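FAD-binding oxidoreductase (Gulosibacter chungangensis, PDB 7PBG) oxidises 4-ethylphenol with the help of a covalently bound FAD, dehydrogenating the alkyl side chain of the phenol to give 4-vinylphenol. Local coordinates at residues L243-F249 and A348-E354. Residues are numbered along the deposited sequence.
Sequences LSFAIYF and ARFETNE
Residues 243-249 and 349-352 are extended and run antiparallel, their axes 4.5 Å apart at closest and 159° between N-to-C directions. They form one margin of the large antiparallel sheet of the cap (substrate) domain, as in flavoproteins of the vanillyl-alcohol oxidase/PCMH family: strand 349-352, returning after helix 328-342, is outermost, and 241-249 bonds on its other side to strand 318-326. Ala246-Glu351 and Tyr248-Arg349 are hydrogen-bonded pairs (N to O 2.9 Å both ways between Ala246 and Glu351; Tyr248 N to Arg349 O 2.8 Å, Arg349 N to Tyr248 O 3.0 Å). Phe245-Thr352 and Ile247-Phe350 are non-hydrogen-bonded pairs (CA-CA 4.0 and 4.6 Å).

Phe245, Ile247, Phe350 and Thr352 share a sheet face, where helix 328-342 packs on Ile247 and Phe350. Phe350 (chi1 t) brings CD1 to 3.6 Å from Ile247 CG1 and CZ to 3.5 Å from Phe245 CB; the Phe245 (chi1 p) and Phe350 rings are near parallel (23°) but barely overlap, centroids 5.5 Å apart. On the opposite face, the Arg349 guanidinium turns one face to Tyr248, Arg349 NH2 lying 3.3 Å from Tyr248 CD2; Arg349 NH1 salt-bridges Glu351 OE2 (2.8 Å), while Glu351 OE1 hydrogen-bonds Thr355 OG1. Beyond Thr352, Asn353 N still donates to Ser244 O (3.1 Å), but Ser244 N donates to Asn353 side-chain OD1 (chi1 p; 2.8 Å), not its backbone O.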
# COMPACT_ATOMS: atom_id res chain seq x y z
N LEU A 243 -6.26 -24.56 10.63
CA LEU A 243 -6.22 -25.09 12.01
C LEU A 243 -5.76 -24.01 12.97
O LEU A 243 -4.68 -23.37 12.69
CB LEU A 243 -5.29 -26.30 12.05
CG LEU A 243 -5.17 -27.00 13.39
CD1 LEU A 243 -6.45 -27.74 13.73
CD2 LEU A 243 -4.01 -27.97 13.37
N SER A 244 -6.58 -23.75 13.97
CA SER A 244 -6.33 -22.68 14.96
C SER A 244 -5.76 -23.24 16.24
O SER A 244 -5.88 -24.44 16.55
CB SER A 244 -7.56 -21.88 15.24
OG SER A 244 -7.99 -21.22 14.10
N PHE A 245 -5.14 -22.36 17.00
CA PHE A 245 -4.52 -22.73 18.27
C PHE A 245 -4.70 -21.62 19.30
O PHE A 245 -4.87 -20.42 18.97
CB PHE A 245 -3.07 -23.07 18.03
CG PHE A 245 -2.26 -22.00 17.38
CD1 PHE A 245 -1.65 -21.00 18.12
CD2 PHE A 245 -2.08 -22.00 16.02
CE1 PHE A 245 -0.87 -20.06 17.48
CE2 PHE A 245 -1.30 -21.05 15.38
CZ PHE A 245 -0.69 -20.08 16.12
N ALA A 246 -4.63 -22.06 20.54
CA ALA A 246 -4.62 -21.20 21.73
C ALA A 246 -3.40 -21.60 22.53
O ALA A 246 -3.12 -22.82 22.66
CB ALA A 246 -5.88 -21.36 22.54
N ILE A 247 -2.67 -20.63 23.01
CA ILE A 247 -1.47 -20.89 23.85
C ILE A 247 -1.64 -20.10 25.14
O ILE A 247 -1.81 -18.89 25.06
CB ILE A 247 -0.15 -20.54 23.16
CG1 ILE A 247 -0.20 -20.83 21.65
CG2 ILE A 247 0.95 -21.30 23.85
CD1 ILE A 247 1.07 -20.56 20.94
N TYR A 248 -1.69 -20.81 26.25
CA TYR A 248 -1.99 -20.20 27.56
C TYR A 248 -0.70 -20.04 28.35
O TYR A 248 0.05 -21.03 28.52
CB TYR A 248 -2.97 -21.06 28.33
CG TYR A 248 -4.18 -21.41 27.51
CD1 TYR A 248 -5.14 -20.46 27.23
CD2 TYR A 248 -4.38 -22.69 27.05
CE1 TYR A 248 -6.27 -20.76 26.49
CE2 TYR A 248 -5.51 -23.02 26.33
CZ TYR A 248 -6.46 -22.05 26.06
OH TYR A 248 -7.56 -22.41 25.36
N PHE A 249 -0.50 -18.87 28.92
CA PHE A 249 0.71 -18.59 29.73
C PHE A 249 0.24 -18.28 31.15
O PHE A 249 -0.72 -17.50 31.34
CB PHE A 249 1.49 -17.46 29.07
CG PHE A 249 1.93 -17.83 27.68
CD1 PHE A 249 3.09 -18.54 27.48
CD2 PHE A 249 1.10 -17.59 26.59
CE1 PHE A 249 3.46 -18.94 26.21
CE2 PHE A 249 1.49 -17.94 25.31
CZ PHE A 249 2.66 -18.63 25.12
N ALA A 348 3.59 -22.92 29.98
CA ALA A 348 2.75 -22.71 28.76
C ALA A 348 2.03 -24.01 28.42
O ALA A 348 2.58 -25.10 28.65
CB ALA A 348 3.55 -22.26 27.58
N ARG A 349 0.83 -23.87 27.90
CA ARG A 349 -0.04 -24.99 27.44
C ARG A 349 -0.59 -24.65 26.05
O ARG A 349 -1.05 -23.53 25.81
CB ARG A 349 -1.18 -25.28 28.41
CG ARG A 349 -2.03 -26.47 27.98
CD ARG A 349 -2.93 -26.94 29.09
NE ARG A 349 -3.80 -25.88 29.56
CZ ARG A 349 -4.95 -25.51 29.00
NH1 ARG A 349 -5.40 -26.13 27.94
NH2 ARG A 349 -5.66 -24.51 29.50
N PHE A 350 -0.52 -25.61 25.15
CA PHE A 350 -0.89 -25.43 23.73
C PHE A 350 -2.14 -26.28 23.44
O PHE A 350 -2.15 -27.46 23.79
CB PHE A 350 0.28 -25.81 22.84
CG PHE A 350 0.09 -25.55 21.38
CD1 PHE A 350 0.43 -24.31 20.84
CD2 PHE A 350 -0.46 -26.51 20.55
CE1 PHE A 350 0.24 -24.06 19.49
CE2 PHE A 350 -0.57 -26.29 19.19
CZ PHE A 350 -0.23 -25.07 18.66
N GLU A 351 -3.08 -25.72 22.71
CA GLU A 351 -4.28 -26.47 22.22
C GLU A 351 -4.56 -26.04 20.78
O GLU A 351 -4.27 -24.91 20.42
CB GLU A 351 -5.50 -26.21 23.08
CG GLU A 351 -5.37 -26.50 24.57
CD GLU A 351 -5.11 -27.95 24.93
OE1 GLU A 351 -5.36 -28.86 24.08
OE2 GLU A 351 -4.74 -28.18 26.09
N THR A 352 -5.24 -26.89 20.04
CA THR A 352 -5.80 -26.52 18.73
C THR A 352 -7.30 -26.68 18.83
O THR A 352 -7.77 -27.23 19.81
CB THR A 352 -5.23 -27.40 17.61
OG1 THR A 352 -5.83 -28.68 17.75
CG2 THR A 352 -3.73 -27.55 17.63
N ASN A 353 -8.02 -26.23 17.82
CA ASN A 353 -9.49 -26.38 17.79
C ASN A 353 -9.85 -27.84 17.63
O ASN A 353 -11.06 -28.16 17.80
CB ASN A 353 -10.16 -25.48 16.76
CG ASN A 353 -9.68 -25.72 15.36
OD1 ASN A 353 -8.53 -25.42 15.05
ND2 ASN A 353 -10.55 -26.27 14.52
N GLU A 354 -8.89 -28.71 17.28
CA GLU A 354 -9.15 -30.17 17.29
C GLU A 354 -9.01 -30.74 18.71
O GLU A 354 -9.78 -31.61 19.03
CB GLU A 354 -8.27 -30.94 16.30
CG GLU A 354 -8.55 -30.59 14.88
CD GLU A 354 -7.57 -31.16 13.86
OE1 GLU A 354 -6.43 -31.47 14.22
OE2 GLU A 354 -7.91 -31.16 12.70